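Local coordinates for protein putative esterase/lipase/thioesterase (Silicibacter sp., PDB 2PBL) that probably hydrolyses ester or thioester bonds as a member of the alpha/beta-hydrolase superfamily, its natural substrate not being established, at residues E102-Q114 with K183-S195. Numbering follows the deposited sequence.
Sequences ELCPEVRISEITQ and KFKMDADAAIAES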
ATOM      1  N   GLU A 102      -6.378 -11.742   1.245  1.00 16.44           N
ATOM      2  CA  GLU A 102      -6.670 -12.489   2.468  1.00 16.39           C
ATOM      3  C   GLU A 102      -5.782 -11.964   3.585  1.00 17.30           C
ATOM      4  O   GLU A 102      -4.719 -11.386   3.353  1.00 14.25           O
ATOM      5  CB  GLU A 102      -6.510 -13.976   2.290  1.00 17.49           C
ATOM      6  CG  GLU A 102      -7.471 -14.525   1.299  1.00 18.10           C
ATOM      7  CD  GLU A 102      -7.331 -16.023   1.188  1.00 27.58           C
ATOM      8  OE1 GLU A 102      -6.657 -16.434   0.257  1.00 18.26           O
ATOM      9  OE2 GLU A 102      -7.814 -16.751   2.081  1.00 34.41           O
ATOM     10  N   LEU A 103      -6.254 -12.187   4.800  1.00 17.04           N
ATOM     11  CA  LEU A 103      -5.663 -11.609   5.989  1.00 15.87           C
ATOM     12  C   LEU A 103      -5.128 -12.668   6.911  1.00 15.50           C
ATOM     13  O   LEU A 103      -5.541 -13.822   6.856  1.00 16.88           O
ATOM     14  CB  LEU A 103      -6.754 -10.835   6.720  1.00 14.77           C
ATOM     15  CG  LEU A 103      -7.466  -9.721   5.949  1.00 16.40           C
ATOM     16  CD1 LEU A 103      -8.651  -9.113   6.718  1.00 18.05           C
ATOM     17  CD2 LEU A 103      -6.465  -8.637   5.611  1.00 13.92           C
ATOM     18  N   CYS A 104      -4.166 -12.259   7.728  1.00 15.71           N
ATOM     19  CA  CYS A 104      -3.639 -13.100   8.747  1.00 16.45           C
ATOM     20  C   CYS A 104      -4.772 -13.127   9.775  1.00 19.43           C
ATOM     21  O   CYS A 104      -5.454 -12.101   9.941  1.00 15.99           O
ATOM     22  CB  CYS A 104      -2.377 -12.539   9.344  1.00 16.55           C
ATOM     23  SG  CYS A 104      -0.994 -12.319   8.186  1.00 16.56           S
ATOM     24  N   PRO A 105      -4.940 -14.268  10.483  1.00 16.43           N
ATOM     25  CA  PRO A 105      -4.114 -15.496  10.475  1.00 17.04           C
ATOM     26  C   PRO A 105      -4.518 -16.579   9.488  1.00 17.68           C
ATOM     27  O   PRO A 105      -3.912 -17.652   9.491  1.00 19.76           O
ATOM     28  CB  PRO A 105      -4.282 -16.008  11.900  1.00 21.42           C
ATOM     29  CG  PRO A 105      -5.751 -15.685  12.198  1.00 18.36           C
ATOM     30  CD  PRO A 105      -6.074 -14.395  11.436  1.00 17.64           C
ATOM     31  N   GLU A 106      -5.496 -16.309   8.629  1.00 17.54           N
ATOM     32  CA  GLU A 106      -5.913 -17.287   7.632  1.00 19.07           C
ATOM     33  C   GLU A 106      -4.759 -17.586   6.688  1.00 19.60           C
ATOM     34  O   GLU A 106      -4.527 -18.747   6.308  1.00 17.61           O
ATOM     35  CB  GLU A 106      -7.126 -16.802   6.835  1.00 18.91           C
ATOM     36  CG  GLU A 106      -8.478 -16.764   7.594  1.00 23.89           C
ATOM     37  CD  GLU A 106      -8.609 -15.671   8.668  1.00 31.40           C
ATOM     38  OE1 GLU A 106      -8.487 -14.475   8.315  1.00 21.25           O
ATOM     39  OE2 GLU A 106      -8.909 -16.018   9.851  1.00 19.91           O
ATOM     40  N   VAL A 107      -4.058 -16.534   6.277  1.00 16.34           N
ATOM     41  CA  VAL A 107      -2.873 -16.669   5.447  1.00 17.34           C
ATOM     42  C   VAL A 107      -1.640 -16.091   6.154  1.00 17.14           C
ATOM     43  O   VAL A 107      -1.742 -15.498   7.250  1.00 17.27           O
ATOM     44  CB  VAL A 107      -3.080 -15.992   4.055  1.00 20.05           C
ATOM     45  CG1 VAL A 107      -4.246 -16.637   3.356  1.00 17.19           C
ATOM     46  CG2 VAL A 107      -3.270 -14.478   4.160  1.00 24.06           C
ATOM     47  N   ARG A 108      -0.475 -16.292   5.554  1.00 17.12           N
ATOM     48  CA  ARG A 108       0.732 -15.727   6.083  1.00 18.76           C
ATOM     49  C   ARG A 108       1.020 -14.489   5.237  1.00 16.47           C
ATOM     50  O   ARG A 108       0.501 -14.337   4.117  1.00 15.33           O
ATOM     51  CB  ARG A 108       1.899 -16.686   5.979  1.00 19.30           C
ATOM     52  CG  ARG A 108       1.784 -17.950   6.827  1.00 22.93           C
ATOM     53  CD  ARG A 108       2.961 -18.887   6.560  1.00 30.73           C
ATOM     54  NE  ARG A 108       4.217 -18.245   6.935  1.00 30.14           N
ATOM     55  CZ  ARG A 108       4.692 -18.208   8.171  1.00 35.16           C
ATOM     56  NH1 ARG A 108       4.037 -18.801   9.178  1.00 37.62           N
ATOM     57  NH2 ARG A 108       5.829 -17.567   8.394  1.00 31.68           N
ATOM     58  N   ILE A 109       1.832 -13.603   5.799  1.00 15.78           N
ATOM     59  CA  ILE A 109       2.241 -12.396   5.092  1.00 12.53           C
ATOM     60  C   ILE A 109       2.887 -12.750   3.746  1.00 14.48           C
ATOM     61  O   ILE A 109       2.652 -12.077   2.731  1.00 13.43           O
ATOM     62  CB  ILE A 109       3.199 -11.543   5.950  1.00 12.44           C
ATOM     63  CG1 ILE A 109       2.434 -10.900   7.112  1.00 15.54           C
ATOM     64  CG2 ILE A 109       3.908 -10.477   5.089  1.00 11.95           C
ATOM     65  CD1 ILE A 109       3.339 -10.215   8.110  1.00 16.60           C
ATOM     66  N   SER A 110       3.728 -13.774   3.734  1.00 14.25           N
ATOM     67  CA  SER A 110       4.348 -14.190   2.450  1.00 16.03           C
ATOM     68  C   SER A 110       3.329 -14.568   1.378  1.00 13.66           C
ATOM     69  O   SER A 110       3.568 -14.391   0.177  1.00 17.17           O
ATOM     70  CB  SER A 110       5.351 -15.324   2.652  1.00 15.72           C
ATOM     71  OG  SER A 110       4.700 -16.508   3.088  1.00 19.38           O
ATOM     72  N   GLU A 111       2.213 -15.148   1.800  1.00 12.92           N
ATOM     73  CA  GLU A 111       1.118 -15.464   0.874  1.00 15.22           C
ATOM     74  C   GLU A 111       0.423 -14.191   0.419  1.00 12.82           C
ATOM     75  O   GLU A 111      -0.058 -14.087  -0.701  1.00 15.14           O
ATOM     76  CB  GLU A 111       0.070 -16.362   1.530  1.00 18.09           C
ATOM     77  CG  GLU A 111       0.591 -17.680   2.002  1.00 26.67           C
ATOM     78  CD  GLU A 111      -0.504 -18.506   2.618  1.00 32.41           C
ATOM     79  OE1 GLU A 111      -1.318 -19.110   1.855  1.00 32.51           O
ATOM     80  OE2 GLU A 111      -0.535 -18.533   3.859  1.00 18.77           O
ATOM     81  N   ILE A 112       0.314 -13.217   1.320  1.00 12.67           N
ATOM     82  CA  ILE A 112      -0.278 -11.946   0.939  1.00 10.08           C
ATOM     83  C   ILE A 112       0.549 -11.247  -0.147  1.00 11.52           C
ATOM     84  O   ILE A 112       0.038 -10.674  -1.124  1.00 10.34           O
ATOM     85  CB  ILE A 112      -0.462 -10.987   2.163  1.00 12.15           C
ATOM     86  CG1 ILE A 112      -1.374 -11.635   3.226  1.00 12.88           C
ATOM     87  CG2 ILE A 112      -1.118  -9.669   1.668  1.00  9.30           C
ATOM     88  CD1 ILE A 112      -1.556 -10.822   4.481  1.00 16.21           C
ATOM     89  N   THR A 113       1.851 -11.280   0.044  1.00  8.60           N
ATOM     90  CA  THR A 113       2.790 -10.767  -0.946  1.00 11.78           C
ATOM     91  C   THR A 113       2.532 -11.384  -2.353  1.00 12.45           C
ATOM     92  O   THR A 113       2.456 -10.668  -3.388  1.00 12.97           O
ATOM     93  CB  THR A 113       4.218 -11.042  -0.371  1.00  6.39           C
ATOM     94  OG1 THR A 113       4.406 -10.098   0.703  1.00 13.87           O
ATOM     95  CG2 THR A 113       5.272 -10.760  -1.410  1.00 12.39           C
ATOM     96  N   GLN A 114       2.309 -12.705  -2.366  1.00 13.64           N
ATOM     97  CA  GLN A 114       2.059 -13.443  -3.607  1.00 13.91           C
ATOM     98  C   GLN A 114       0.741 -12.979  -4.208  1.00 10.94           C
ATOM     99  O   GLN A 114       0.668 -12.779  -5.398  1.00 12.95           O
ATOM    100  CB  GLN A 114       2.158 -14.984  -3.390  1.00 10.61           C
ATOM    101  CG  GLN A 114       3.500 -15.425  -2.982  1.00 17.29           C
ATOM    102  CD  GLN A 114       4.537 -15.198  -4.040  1.00 22.05           C
ATOM    103  OE1 GLN A 114       4.296 -15.464  -5.211  1.00 23.15           O
ATOM    104  NE2 GLN A 114       5.712 -14.703  -3.638  1.00 19.37           N
ATOM    105  N   LYS A 183      -0.907 -13.674  15.166  1.00 20.63           N
ATOM    106  CA  LYS A 183      -1.590 -13.819  13.880  1.00 21.71           C
ATOM    107  C   LYS A 183      -0.625 -14.033  12.703  1.00 20.75           C
ATOM    108  O   LYS A 183      -0.905 -14.837  11.816  1.00 21.54           O
ATOM    109  CB  LYS A 183      -2.499 -12.628  13.607  1.00 20.87           C
ATOM    110  CG  LYS A 183      -3.537 -12.483  14.671  1.00 23.01           C
ATOM    111  CD  LYS A 183      -4.525 -11.408  14.364  1.00 34.07           C
ATOM    112  CE  LYS A 183      -5.583 -11.342  15.459  1.00 32.76           C
ATOM    113  NZ  LYS A 183      -6.530 -10.246  15.169  1.00 38.61           N
ATOM    114  N   PHE A 184       0.508 -13.347  12.684  1.00 19.05           N
ATOM    115  CA  PHE A 184       1.449 -13.505  11.552  1.00 19.52           C
ATOM    116  C   PHE A 184       2.123 -14.872  11.582  1.00 20.75           C
ATOM    117  O   PHE A 184       2.352 -15.499  10.538  1.00 20.85           O
ATOM    118  CB  PHE A 184       2.516 -12.419  11.561  1.00 17.55           C
ATOM    119  CG  PHE A 184       1.973 -11.025  11.699  1.00 20.32           C
ATOM    120  CD1 PHE A 184       0.833 -10.640  11.031  1.00 11.92           C
ATOM    121  CD2 PHE A 184       2.670 -10.087  12.435  1.00 15.73           C
ATOM    122  CE1 PHE A 184       0.369  -9.357  11.141  1.00 12.91           C
ATOM    123  CE2 PHE A 184       2.221  -8.804  12.564  1.00 16.97           C
ATOM    124  CZ  PHE A 184       1.056  -8.441  11.926  1.00 10.42           C
ATOM    125  N   LYS A 185       2.442 -15.317  12.786  1.00 19.77           N
ATOM    126  CA  LYS A 185       3.088 -16.604  13.057  1.00 21.74           C
ATOM    127  C   LYS A 185       4.420 -16.760  12.355  1.00 22.55           C
ATOM    128  O   LYS A 185       4.716 -17.823  11.789  1.00 20.61           O
ATOM    129  CB  LYS A 185       2.139 -17.781  12.743  1.00 23.22           C
ATOM    130  CG  LYS A 185       0.823 -17.757  13.554  1.00 23.12           C
ATOM    131  CD  LYS A 185      -0.153 -18.831  13.092  1.00 24.10           C
ATOM    132  CE  LYS A 185      -1.587 -18.585  13.630  1.00 25.32           C
ATOM    133  NZ  LYS A 185      -1.705 -18.758  15.123  1.00 35.66           N
HETATM  134  N   MSE A 186       5.217 -15.695  12.381  1.00 20.30           N
HETATM  135  CA  MSE A 186       6.533 -15.677  11.762  1.00 20.69           C
HETATM  136  C   MSE A 186       7.632 -16.012  12.743  1.00 22.06           C
HETATM  137  O   MSE A 186       7.529 -15.676  13.932  1.00 21.97           O
HETATM  138  CB  MSE A 186       6.845 -14.300  11.229  1.00 18.33           C
HETATM  139  CG  MSE A 186       5.981 -13.892  10.062  1.00 22.56           C
HETATM  140 SE   MSE A 186       6.625 -12.159   9.390  0.75 21.12          SE
HETATM  141  CE  MSE A 186       6.100 -10.898  10.859  1.00 21.53           C
ATOM    142  N   ASP A 187       8.659 -16.704  12.248  1.00 20.51           N
ATOM    143  CA  ASP A 187       9.908 -16.887  12.982  1.00 22.31           C
ATOM    144  C   ASP A 187      10.898 -15.895  12.399  1.00 23.40           C
ATOM    145  O   ASP A 187      10.577 -15.204  11.426  1.00 24.70           O
ATOM    146  CB  ASP A 187      10.456 -18.342  12.963  1.00 26.29           C
ATOM    147  CG  ASP A 187      10.789 -18.873  11.579  1.00 27.74           C
ATOM    148  OD1 ASP A 187      11.104 -18.120  10.630  1.00 25.30           O
ATOM    149  OD2 ASP A 187      10.785 -20.110  11.451  1.00 30.42           O
ATOM    150  N   ALA A 188      12.105 -15.824  12.939  1.00 20.31           N
ATOM    151  CA  ALA A 188      13.063 -14.842  12.458  1.00 24.05           C
ATOM    152  C   ALA A 188      13.342 -14.900  10.945  1.00 23.45           C
ATOM    153  O   ALA A 188      13.349 -13.862  10.276  1.00 20.75           O
ATOM    154  CB  ALA A 188      14.357 -14.957  13.206  1.00 24.19           C
ATOM    155  N   ASP A 189      13.598 -16.095  10.426  1.00 23.51           N
ATOM    156  CA  ASP A 189      13.867 -16.252   8.990  1.00 22.12           C
ATOM    157  C   ASP A 189      12.681 -15.841   8.107  1.00 21.62           C
ATOM    158  O   ASP A 189      12.900 -15.305   7.015  1.00 21.06           O
ATOM    159  CB  ASP A 189      14.280 -17.696   8.659  1.00 24.14           C
ATOM    160  CG  ASP A 189      15.653 -18.044   9.189  1.00 26.11           C
ATOM    161  OD1 ASP A 189      16.507 -17.148   9.337  1.00 38.37           O
ATOM    162  OD2 ASP A 189      15.883 -19.229   9.432  1.00 38.38           O
ATOM    163  N   ALA A 190      11.459 -16.104   8.563  1.00 18.48           N
ATOM    164  CA  ALA A 190      10.276 -15.692   7.836  1.00 20.69           C
ATOM    165  C   ALA A 190      10.152 -14.150   7.816  1.00 17.86           C
ATOM    166  O   ALA A 190       9.806 -13.572   6.788  1.00 17.31           O
ATOM    167  CB  ALA A 190       9.040 -16.326   8.421  1.00 21.19           C
ATOM    168  N   ALA A 191      10.452 -13.496   8.931  1.00 17.68           N
ATOM    169  CA  ALA A 191      10.398 -12.028   9.014  1.00 17.79           C
ATOM    170  C   ALA A 191      11.423 -11.403   8.075  1.00 19.18           C
ATOM    171  O   ALA A 191      11.112 -10.462   7.307  1.00 17.04           O
ATOM    172  CB  ALA A 191      10.627 -11.578  10.419  1.00 19.69           C
ATOM    173  N   ILE A 192      12.622 -11.978   8.100  1.00 19.29           N
ATOM    174  CA  ILE A 192      13.725 -11.569   7.230  1.00 20.13           C
ATOM    175  C   ILE A 192      13.355 -11.763   5.773  1.00 18.37           C
ATOM    176  O   ILE A 192      13.492 -10.845   4.971  1.00 17.69           O
ATOM    177  CB  ILE A 192      15.026 -12.382   7.538  1.00 20.80           C
ATOM    178  CG1 ILE A 192      15.558 -12.022   8.912  1.00 27.28           C
ATOM    179  CG2 ILE A 192      16.173 -12.102   6.502  1.00 22.83           C
ATOM    180  CD1 ILE A 192      16.435 -13.122   9.495  1.00 33.91           C
ATOM    181  N   ALA A 193      12.907 -12.970   5.422  1.00 16.77           N
ATOM    182  CA  ALA A 193      12.518 -13.264   4.051  1.00 16.86           C
ATOM    183  C   ALA A 193      11.528 -12.237   3.485  1.00 13.43           C
ATOM    184  O   ALA A 193      11.589 -11.890   2.303  1.00 14.16           O
ATOM    185  CB  ALA A 193      11.885 -14.622   3.982  1.00 16.85           C
ATOM    186  N   GLU A 194      10.613 -11.780   4.330  1.00 15.63           N
ATOM    187  CA  GLU A 194       9.580 -10.818   3.895  1.00 13.81           C
ATOM    188  C   GLU A 194       9.893  -9.332   4.161  1.00 15.69           C
ATOM    189  O   GLU A 194       9.029  -8.489   3.939  1.00 14.11           O
ATOM    190  CB  GLU A 194       8.208 -11.173   4.453  1.00 16.51           C
ATOM    191  CG  GLU A 194       7.575 -12.363   3.713  1.00 18.07           C
ATOM    192  CD  GLU A 194       7.396 -12.088   2.275  1.00 11.41           C
ATOM    193  OE1 GLU A 194       6.988 -10.965   1.963  1.00 14.24           O
ATOM    194  OE2 GLU A 194       7.723 -12.963   1.410  1.00  3.66           O
ATOM    195  N   SER A 195      11.114  -9.028   4.587  1.00 14.57           N
ATOM    196  CA  SER A 195      11.506  -7.675   4.894  1.00 13.23           C
ATOM    197  C   SER A 195      12.135  -6.998   3.673  1.00 13.13           C
ATOM    198  O   SER A 195      13.150  -7.431   3.179  1.00 13.59           O
ATOM    199  CB  SER A 195      12.516  -7.631   6.045  1.00 15.37           C
ATOM    200  OG  SER A 195      11.964  -8.175   7.230  1.00 14.83           O
TER
HETATM  201  O   HOH W   1      -0.281 -16.366   9.353  1.00 24.80           O
HETATM  202  O   HOH W   2       7.664 -18.673  10.288  1.00 33.63           O
HETATM  203  O   HOH W   3       3.138 -14.225   8.234  1.00 12.91           O
HETATM  204  O   HOH W   4       5.883 -13.909  -0.943  1.00 19.25           O
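Ile109 and Phe184 make the tight part of this contact. The CD1 methyl of Ile109 lies over one face of the Phe184 ring, 4.1 Å from its centroid and displaced toward the rim, a CH-pi contact. CG1 stands anti to the carbonyl carbon (chi1 -71°) and the chain runs on extended, which carries CD1 out to the ring; the same methyl also meets CE of the selenomethionine Met186 at 4.0 Å. Cys104 takes the ring edge instead, its SG 3.8 Å from Phe184 CD1, and Trp74 packs edge-to-face with the same ring.

Toward the surface the fit becomes looser and wetter. Arg108, the N-cap residue of helix 109-126, bends at chi3 (62°) to reach Lys185 in segment 183-195, and its NH1 donates to Lys185 O at 2.9 Å, arriving from above the carbonyl plane. The Ala190 methyl lies at the edge of the guanidinium, its CB 3.4 Å from Arg108 NH2, and NH2 donates a hydrogen bond to a water that also accepts from Asp187 N. A second water links Ile109 N to Phe184 O, so a first-turn amide of the helix is satisfied through water.

At the far end Thr113 OG1 donates to Glu194 OE1 over 3.0 Å, above the carboxylate plane, while Arg145 forms a salt bridge with that same oxygen. OE2 accepts a hydrogen bond from a water shared with Ser110 O and Gln114 NE2. The buried Glu194 carboxylate thus has a positive partner and neutral donors, which would probably favour its ionised form, and it joins the end of helix 188-193 to helices 109-126 and 138-145.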